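Local structure of NANS (YJHS), A 9-O-acetyl N-acetylneuraminic acid esterase (Escherichia coli O157:H7 EDL933, 3PT5) at residues 19-24 with 179-184; 33-38 with 303-308; 134-139 with 201-206. The protein is a 9-O-acetyl N-acetylneuraminic acid esterase of the SGNH hydrolase clan, which probably removes the 9-O-acetyl group of Neu5,9Ac2 for growth on this sialic acid. All blocks are in the same frame, centred on the assembly; numbering follows the deposited sequence. Where two conformers were deposited one is given.

Contact 1: residues 19-24 with 179-184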
loop_
_atom_site.group_PDB
_atom_site.type_symbol
_atom_site.label_atom_id
_atom_site.label_comp_id
_atom_site.label_asym_id
_atom_site.label_seq_id
_atom_site.Cartn_x
_atom_site.Cartn_y
_atom_site.Cartn_z
ATOM N N ASP A 19 4.861 -21.804 -9.514
ATOM C CA ASP A 19 3.685 -22.467 -10.093
ATOM C C ASP A 19 2.449 -21.607 -9.976
ATOM O O ASP A 19 1.546 -21.696 -10.800
ATOM C CB ASP A 19 3.372 -23.788 -9.393
ATOM C CG ASP A 19 4.273 -24.912 -9.823
ATOM O OD1 ASP A 19 4.856 -24.832 -10.934
ATOM O OD2 ASP A 19 4.342 -25.893 -9.061
ATOM N N TYR A 20 2.380 -20.823 -8.904
ATOM C CA TYR A 20 1.213 -19.971 -8.660
ATOM C C TYR A 20 1.586 -18.981 -7.564
ATOM O O TYR A 20 2.677 -19.040 -7.008
ATOM C CB TYR A 20 -0.042 -20.796 -8.242
ATOM C CG TYR A 20 0.095 -21.438 -6.880
ATOM C CD1 TYR A 20 -0.410 -20.807 -5.734
ATOM C CD2 TYR A 20 0.764 -22.665 -6.717
ATOM C CE1 TYR A 20 -0.231 -21.361 -4.458
ATOM C CE2 TYR A 20 0.925 -23.225 -5.461
ATOM C CZ TYR A 20 0.423 -22.564 -4.332
ATOM O OH TYR A 20 0.582 -23.127 -3.082
ATOM N N TYR A 21 0.664 -18.059 -7.282
ATOM C CA TYR A 21 0.919 -16.933 -6.363
ATOM C C TYR A 21 -0.154 -16.823 -5.293
ATOM O O TYR A 21 -1.323 -17.095 -5.536
ATOM C CB TYR A 21 0.982 -15.588 -7.107
ATOM C CG TYR A 21 2.194 -15.484 -8.032
ATOM C CD1 TYR A 21 3.385 -14.990 -7.547
ATOM C CD2 TYR A 21 2.128 -15.891 -9.375
ATOM C CE1 TYR A 21 4.502 -14.898 -8.336
ATOM C CE2 TYR A 21 3.270 -15.793 -10.201
ATOM C CZ TYR A 21 4.450 -15.297 -9.650
ATOM O OH TYR A 21 5.628 -15.175 -10.354
ATOM N N TYR A 22 0.284 -16.412 -4.108
ATOM C CA TYR A 22 -0.609 -15.917 -3.067
ATOM C C TYR A 22 -0.705 -14.426 -3.355
ATOM O O TYR A 22 0.302 -13.757 -3.441
ATOM C CB TYR A 22 0.010 -16.111 -1.693
ATOM C CG TYR A 22 -0.048 -17.511 -1.125
ATOM C CD1 TYR A 22 -0.594 -17.738 0.137
ATOM C CD2 TYR A 22 0.469 -18.595 -1.809
ATOM C CE1 TYR A 22 -0.634 -19.013 0.694
ATOM C CE2 TYR A 22 0.425 -19.887 -1.258
ATOM C CZ TYR A 22 -0.140 -20.080 -0.004
ATOM O OH TYR A 22 -0.195 -21.350 0.557
ATOM N N VAL A 23 -1.923 -13.947 -3.514
ATOM C CA VAL A 23 -2.215 -12.606 -4.021
ATOM C C VAL A 23 -2.650 -11.721 -2.846
ATOM O O VAL A 23 -3.490 -12.115 -2.039
ATOM C CB VAL A 23 -3.303 -12.632 -5.131
ATOM C CG1 VAL A 23 -3.750 -11.224 -5.486
ATOM C CG2 VAL A 23 -2.810 -13.371 -6.395
ATOM N N LEU A 24 -2.031 -10.540 -2.735
ATOM C CA LEU A 24 -2.423 -9.563 -1.719
ATOM C C LEU A 24 -2.598 -8.223 -2.425
ATOM O O LEU A 24 -1.693 -7.779 -3.108
ATOM C CB LEU A 24 -1.348 -9.474 -0.633
ATOM C CG LEU A 24 -1.614 -8.649 0.622
ATOM C CD1 LEU A 24 -2.645 -9.360 1.543
ATOM C CD2 LEU A 24 -0.305 -8.412 1.358
ATOM N N PRO A 179 -5.431 -20.054 -12.348
ATOM C CA PRO A 179 -6.525 -20.510 -11.490
ATOM C C PRO A 179 -6.066 -21.081 -10.138
ATOM O O PRO A 179 -6.887 -21.227 -9.230
ATOM C CB PRO A 179 -7.231 -21.594 -12.344
ATOM C CG PRO A 179 -6.230 -22.025 -13.312
ATOM C CD PRO A 179 -5.403 -20.794 -13.628
ATOM N N GLN A 180 -4.773 -21.376 -9.997
ATOM C CA GLN A 180 -4.235 -21.818 -8.710
ATOM C C GLN A 180 -3.835 -20.664 -7.774
ATOM O O GLN A 180 -3.360 -20.892 -6.632
ATOM C CB GLN A 180 -3.001 -22.693 -8.915
ATOM C CG GLN A 180 -3.253 -24.156 -9.194
ATOM C CD GLN A 180 -1.944 -24.901 -9.239
ATOM O OE1 GLN A 180 -1.225 -24.861 -10.242
ATOM N NE2 GLN A 180 -1.595 -25.551 -8.135
ATOM N N ASN A 181 -3.960 -19.431 -8.251
ATOM C CA ASN A 181 -3.639 -18.302 -7.393
ATOM C C ASN A 181 -4.628 -18.226 -6.242
ATOM O O ASN A 181 -5.804 -18.550 -6.414
ATOM C CB ASN A 181 -3.610 -17.003 -8.195
ATOM C CG ASN A 181 -2.363 -16.875 -9.066
ATOM O OD1 ASN A 181 -1.428 -17.686 -9.007
ATOM N ND2 ASN A 181 -2.332 -15.814 -9.859
ATOM N N LYS A 182 -4.149 -17.821 -5.065
ATOM C CA LYS A 182 -4.975 -17.780 -3.861
ATOM C C LYS A 182 -4.982 -16.357 -3.299
ATOM O O LYS A 182 -3.932 -15.758 -3.199
ATOM C CB LYS A 182 -4.418 -18.734 -2.810
ATOM C CG LYS A 182 -4.501 -20.241 -3.201
ATOM C CD LYS A 182 -5.915 -20.716 -3.521
ATOM C CE LYS A 182 -5.929 -22.237 -3.813
ATOM N NZ LYS A 182 -7.286 -22.682 -4.225
ATOM N N PHE A 183 -6.154 -15.832 -2.943
ATOM C CA PHE A 183 -6.282 -14.433 -2.472
ATOM C C PHE A 183 -6.146 -14.357 -0.951
ATOM O O PHE A 183 -6.930 -14.969 -0.217
ATOM C CB PHE A 183 -7.635 -13.854 -2.909
ATOM C CG PHE A 183 -7.766 -12.349 -2.750
ATOM C CD1 PHE A 183 -6.813 -11.458 -3.270
ATOM C CD2 PHE A 183 -8.867 -11.830 -2.077
ATOM C CE1 PHE A 183 -6.973 -10.080 -3.126
ATOM C CE2 PHE A 183 -9.030 -10.448 -1.920
ATOM C CZ PHE A 183 -8.081 -9.576 -2.431
ATOM N N LEU A 184 -5.217 -13.534 -0.480
ATOM C CA LEU A 184 -4.981 -13.415 0.956
ATOM C C LEU A 184 -5.782 -12.273 1.575
ATOM O O LEU A 184 -5.908 -12.197 2.801
ATOM C CB LEU A 184 -3.502 -13.190 1.253
ATOM C CG LEU A 184 -2.488 -14.322 1.034
ATOM C CD1 LEU A 184 -1.071 -13.771 1.167
ATOM C CD2 LEU A 184 -2.735 -15.497 2.013
#
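Two neighbouring parallel strands of the central sheet, 20-28 and 182-189, meet here at the ends where they begin. Three backbone hydrogen bonds join them: Lys182 N to Tyr21 O, Val23 N to Lys182 O at 2.7 Å, and Leu184 N to Val23 O, the last almost straight at 170°. Just before the first of these, a side chain continues the pattern. Asn181 turns its amide back toward strand 20-28, CG lying beside its own backbone N (chi1 -75°), and OD1 accepts Tyr21 N at 2.7 Å. The donor stands above the amide carbonyl plane. Asn181 ND2 is in turn bonded to Ala174 O, so both ends of the amide are held and its rotation is fixed. Tyr20, its ring in the crowded position between N and C, brings CD1 to 3.1 Å from Gln180 O, while its CB meets Gln180 CB. Tyr22 lies on the same face as Lys182, and Leu184 reaches across to it, Leu184 CD2 meeting the tyrosine ring edge at CD1, 3.6 Å away. Val23 and Phe183 occupy the other face, Val23 CG1 lying in the plane of the Phe183 ring, at its edge, 3.8 Å from CD1. Helix 162-176 packs over this second face, with Leu175 touching both Val23 and Phe183. Strand 122-130 pairs with the other edge of strand 20-28, which thus lies inside the sheet.

Contact 2: residues 33-38 with 303-308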
loop_
_atom_site.group_PDB
_atom_site.type_symbol
_atom_site.label_atom_id
_atom_site.label_comp_id
_atom_site.label_asym_id
_atom_site.label_seq_id
_atom_site.Cartn_x
_atom_site.Cartn_y
_atom_site.Cartn_z
ATOM N N MET A 33 1.295 3.346 0.587
ATOM C CA MET A 33 2.234 3.260 -0.525
ATOM C C MET A 33 3.563 3.926 -0.203
ATOM O O MET A 33 3.880 4.173 0.946
ATOM C CB MET A 33 1.595 3.877 -1.771
ATOM C CG MET A 33 1.005 5.255 -1.572
ATOM S SD MET A 33 0.453 5.983 -3.128
ATOM C CE MET A 33 2.031 6.251 -3.959
ATOM N N ALA A 34 4.356 4.221 -1.234
ATOM C CA ALA A 34 5.709 4.637 -1.018
ATOM C C ALA A 34 5.801 6.132 -0.711
ATOM O O ALA A 34 6.017 6.946 -1.593
ATOM C CB ALA A 34 6.549 4.279 -2.272
ATOM N N TYR A 35 5.616 6.481 0.558
ATOM C CA TYR A 35 5.818 7.837 1.036
ATOM C C TYR A 35 6.925 7.922 2.081
ATOM O O TYR A 35 7.151 8.961 2.631
ATOM C CB TYR A 35 4.520 8.441 1.533
ATOM C CG TYR A 35 3.747 9.170 0.439
ATOM C CD1 TYR A 35 3.074 8.450 -0.554
ATOM C CD2 TYR A 35 3.708 10.570 0.378
ATOM C CE1 TYR A 35 2.346 9.089 -1.522
ATOM C CE2 TYR A 35 2.980 11.222 -0.608
ATOM C CZ TYR A 35 2.309 10.467 -1.561
ATOM O OH TYR A 35 1.578 11.155 -2.539
ATOM N N GLY A 36 7.656 6.827 2.309
ATOM C CA GLY A 36 8.870 6.909 3.131
ATOM C C GLY A 36 9.957 7.691 2.424
ATOM O O GLY A 36 10.313 7.368 1.279
ATOM N N GLU A 37 10.485 8.721 3.095
ATOM C CA GLU A 37 11.484 9.615 2.461
ATOM C C GLU A 37 12.943 9.233 2.700
ATOM O O GLU A 37 13.835 9.776 2.030
ATOM C CB GLU A 37 11.232 11.073 2.859
ATOM C CG GLU A 37 10.053 11.679 2.150
ATOM C CD GLU A 37 9.698 13.058 2.677
ATOM O OE1 GLU A 37 10.329 13.572 3.652
ATOM O OE2 GLU A 37 8.793 13.653 2.091
ATOM N N GLY A 38 13.217 8.331 3.650
ATOM C CA GLY A 38 14.561 7.858 3.852
ATOM C C GLY A 38 15.016 6.958 2.702
ATOM O O GLY A 38 14.206 6.318 2.028
ATOM N N ASN A 303 12.783 18.373 -3.114
ATOM C CA ASN A 303 12.808 16.922 -3.298
ATOM C C ASN A 303 11.930 16.099 -2.331
ATOM O O ASN A 303 11.876 14.869 -2.460
ATOM C CB ASN A 303 14.256 16.409 -3.313
ATOM C CG ASN A 303 14.978 16.744 -2.076
ATOM O OD1 ASN A 303 14.525 16.408 -0.975
ATOM N ND2 ASN A 303 16.100 17.436 -2.214
ATOM N N TRP A 304 11.219 16.743 -1.415
ATOM C CA TRP A 304 10.393 15.948 -0.482
ATOM C C TRP A 304 8.981 15.773 -1.032
ATOM O O TRP A 304 8.658 16.343 -2.072
ATOM C CB TRP A 304 10.410 16.527 0.935
ATOM C CG TRP A 304 9.792 17.884 1.156
ATOM C CD1 TRP A 304 8.728 18.443 0.499
ATOM C CD2 TRP A 304 10.147 18.799 2.185
ATOM N NE1 TRP A 304 8.419 19.668 1.059
ATOM C CE2 TRP A 304 9.281 19.909 2.088
ATOM C CE3 TRP A 304 11.124 18.797 3.188
ATOM C CZ2 TRP A 304 9.360 20.995 2.962
ATOM C CZ3 TRP A 304 11.214 19.892 4.030
ATOM C CH2 TRP A 304 10.352 20.974 3.899
ATOM N N THR A 305 8.151 14.991 -0.346
ATOM C CA THR A 305 6.812 14.741 -0.813
ATOM C C THR A 305 5.991 15.960 -0.404
ATOM O O THR A 305 5.800 16.883 -1.215
ATOM C CB THR A 305 6.251 13.394 -0.285
ATOM O OG1 THR A 305 6.331 13.364 1.143
ATOM C CG2 THR A 305 7.047 12.239 -0.887
ATOM N N THR A 306 5.641 16.011 0.872
ATOM C CA THR A 306 4.694 16.957 1.409
ATOM C C THR A 306 5.421 17.848 2.442
ATOM O O THR A 306 6.298 17.362 3.174
ATOM C CB THR A 306 3.529 16.134 2.025
ATOM O OG1 THR A 306 2.666 15.638 0.973
ATOM C CG2 THR A 306 2.751 16.927 3.045
ATOM N N ALA A 307 5.093 19.145 2.496
ATOM C CA ALA A 307 5.683 20.018 3.496
ATOM C C ALA A 307 5.439 19.553 4.940
ATOM O O ALA A 307 6.305 19.712 5.800
ATOM C CB ALA A 307 5.231 21.473 3.285
ATOM N N LEU A 308 4.271 18.954 5.197
ATOM C CA LEU A 308 3.959 18.337 6.493
ATOM C C LEU A 308 4.688 17.007 6.624
ATOM O O LEU A 308 4.277 16.021 6.022
ATOM C CB LEU A 308 2.444 18.096 6.614
ATOM C CG LEU A 308 1.551 19.311 6.897
ATOM C CD1 LEU A 308 0.063 18.943 6.803
ATOM C CD2 LEU A 308 1.863 19.940 8.264
HETATM O O HOH W 1 7.645 15.238 3.986
#
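Glu37 reaches from the loop 33-38 into the loop 303-308, and its carboxylate carries the polar part of the contact. CB points toward the other loop, CG lies anti to the carbonyl carbon (chi1 -75°), and the chain is extended beyond it (chi2 173°), which delivers CD to within 3.7 Å of Thr305 OG1. OE2 is the gripped atom. It accepts the hydroxyl of Thr305 OG1 at 2.7 Å and the backbone Thr305 N at 2.9 Å, the latter nearly straight at 171°, both donors coming from above the carboxylate plane. Thr305 presents them together because its OG1 sits between N and C. A water adds a third donor to OE2 and also donates to Thr306 O, 2.6 Å from it. Trp304 CB packs against OE2 as well. OE1 forms a salt bridge with Arg309, which would be expected to stabilise the charge of this buried acid. Alongside, Tyr35 lays CD2 3.9 Å from Thr305 CB, while its hydroxyl bonds Gln84 and its ring meets His312. A buried carboxylate thus cross-links the loop after strand 20-28 to the loop before helix 315-335, among the loops that follow the strand ends in this SGNH hydrolase fold.

Contact 3: residues 134-139 with 201-206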
loop_
_atom_site.group_PDB
_atom_site.type_symbol
_atom_site.label_atom_id
_atom_site.label_comp_id
_atom_site.label_asym_id
_atom_site.label_seq_id
_atom_site.Cartn_x
_atom_site.Cartn_y
_atom_site.Cartn_z
ATOM N N SER A 134 -6.034 10.737 -1.964
ATOM C CA SER A 134 -7.323 10.233 -2.408
ATOM C C SER A 134 -8.284 10.160 -1.215
ATOM O O SER A 134 -7.867 10.106 -0.040
ATOM C CB SER A 134 -7.152 8.881 -3.124
ATOM O OG SER A 134 -6.606 7.928 -2.232
ATOM N N ALA A 135 -9.582 10.184 -1.509
ATOM C CA ALA A 135 -10.582 10.286 -0.445
ATOM C C ALA A 135 -11.952 9.861 -0.930
ATOM O O ALA A 135 -12.160 9.763 -2.115
ATOM C CB ALA A 135 -10.659 11.720 0.066
ATOM N N PHE A 136 -12.866 9.665 0.013
ATOM C CA PHE A 136 -14.269 9.435 -0.343
ATOM C C PHE A 136 -15.057 10.712 -0.479
ATOM O O PHE A 136 -16.059 10.740 -1.210
ATOM C CB PHE A 136 -14.950 8.544 0.692
ATOM C CG PHE A 136 -14.526 7.099 0.607
ATOM C CD1 PHE A 136 -15.137 6.210 -0.291
ATOM C CD2 PHE A 136 -13.483 6.626 1.406
ATOM C CE1 PHE A 136 -14.730 4.876 -0.357
ATOM C CE2 PHE A 136 -13.057 5.284 1.334
ATOM C CZ PHE A 136 -13.691 4.407 0.449
ATOM N N THR A 137 -14.621 11.753 0.229
ATOM C CA THR A 137 -15.408 12.995 0.311
ATOM C C THR A 137 -14.832 14.202 -0.441
ATOM O O THR A 137 -15.379 15.320 -0.368
ATOM C CB THR A 137 -15.776 13.345 1.790
ATOM O OG1 THR A 137 -14.609 13.749 2.537
ATOM C CG2 THR A 137 -16.438 12.160 2.485
ATOM N N ALA A 138 -13.716 13.986 -1.143
ATOM C CA ALA A 138 -13.052 15.030 -1.915
ATOM C C ALA A 138 -12.147 14.366 -2.920
ATOM O O ALA A 138 -11.676 13.243 -2.701
ATOM C CB ALA A 138 -12.244 15.925 -1.007
ATOM N N GLY A 139 -11.904 15.051 -4.033
ATOM C CA GLY A 139 -10.940 14.602 -5.014
ATOM C C GLY A 139 -11.579 14.394 -6.374
ATOM O O GLY A 139 -12.709 13.937 -6.454
ATOM N N ALA A 201 -18.067 12.404 8.432
ATOM C CA ALA A 201 -18.941 11.427 9.055
ATOM C C ALA A 201 -19.618 10.511 8.041
ATOM O O ALA A 201 -20.121 9.438 8.407
ATOM C CB ALA A 201 -19.954 12.119 9.948
ATOM N N SER A 202 -19.604 10.898 6.761
ATOM C CA SER A 202 -20.097 10.011 5.712
ATOM C C SER A 202 -19.099 8.892 5.342
ATOM O O SER A 202 -19.465 7.944 4.677
ATOM C CB SER A 202 -20.462 10.803 4.459
ATOM O OG SER A 202 -19.327 11.467 3.955
ATOM N N HIS A 203 -17.846 9.006 5.766
ATOM C CA HIS A 203 -16.829 8.032 5.341
ATOM C C HIS A 203 -17.204 6.597 5.739
ATOM O O HIS A 203 -17.136 5.698 4.893
ATOM C CB HIS A 203 -15.438 8.426 5.875
ATOM C CG HIS A 203 -14.362 7.431 5.571
ATOM N ND1 HIS A 203 -14.314 6.180 6.151
ATOM C CD2 HIS A 203 -13.260 7.525 4.783
ATOM C CE1 HIS A 203 -13.244 5.534 5.708
ATOM N NE2 HIS A 203 -12.603 6.322 4.860
ATOM N N PRO A 204 -17.644 6.370 6.991
ATOM C CA PRO A 204 -17.936 4.936 7.295
ATOM C C PRO A 204 -18.900 4.241 6.330
ATOM O O PRO A 204 -18.627 3.111 5.882
ATOM C CB PRO A 204 -18.476 4.991 8.729
ATOM C CG PRO A 204 -17.729 6.159 9.343
ATOM C CD PRO A 204 -17.678 7.196 8.223
ATOM N N GLN A 205 -19.998 4.903 5.974
ATOM C CA GLN A 205 -20.906 4.288 5.019
ATOM C C GLN A 205 -20.330 4.182 3.613
ATOM O O GLN A 205 -20.558 3.186 2.944
ATOM C CB GLN A 205 -22.296 4.923 5.034
ATOM C CG GLN A 205 -23.156 4.489 6.250
ATOM C CD GLN A 205 -22.952 3.014 6.686
ATOM O OE1 GLN A 205 -23.299 2.062 5.964
ATOM N NE2 GLN A 205 -22.404 2.832 7.889
ATOM N N HIS A 206 -19.562 5.185 3.172
ATOM C CA HIS A 206 -18.914 5.109 1.856
ATOM C C HIS A 206 -17.956 3.940 1.786
ATOM O O HIS A 206 -17.956 3.185 0.805
ATOM C CB HIS A 206 -18.154 6.396 1.493
ATOM C CG HIS A 206 -19.042 7.535 1.102
ATOM N ND1 HIS A 206 -18.783 8.841 1.465
ATOM C CD2 HIS A 206 -20.195 7.565 0.395
ATOM C CE1 HIS A 206 -19.735 9.626 0.993
ATOM N NE2 HIS A 206 -20.606 8.876 0.343
#
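Phe136 packs its ring against two histidines near the start of helix 203-218, and this aromatic cluster is the densely packed part of the contact. The edge of the phenylalanine is directed at the face of His203 in an offset edge-to-face pair, with centroids 5.0 Å apart and planes at 84°. Phe136 CD2 lies 3.5 Å from His203 CD2, and Phe136 CE2 also rests on the imidazole. His203 CG is anti to its backbone N (chi1 176°), which swings the imidazole toward the loop, and its NE2 is held by a hydrogen bond to Gln190. At CD1 the phenylalanine meets His206 CB, 3.5 Å away. The partly exposed side is sparser. There a single methyl, Thr137 CG2, touches Ser202 OG at 3.3 Å and, more distantly, the edge of the His206 ring at 4.2 Å from ND1, and no hydrogen bond crosses between the segments. The hydroxyls turn elsewhere: Thr137 OG1 bonds Asp194 and Ser202 OG bonds Asp199. Asp194 also accepts Phe136 N, tying the loop after strand 122-130 to the one between strand 182-189 and helix 203-218, against whose beginning Phe136 packs.

Contact 1 lies where the parallel strands of the central sheet begin, whereas contacts 2 and 3 involve loops that follow strands 20-28 and 122-130. Its centre is accordingly about 31 Å from the centres of both. Contacts 2 and 3 are closer to each other, with centres about 23 Å apart and nearest atoms about 7 Å apart, though they do not touch. Between them runs the turn leaving strand 20-28: Gln29 touches Ser134 of contact 3 and Ser30 touches Tyr35 of contact 2. In SGNH hydrolases this turn normally carries the nucleophilic serine, so both loop contacts probably border the active site, while contact 1 belongs to the distant sheet framework.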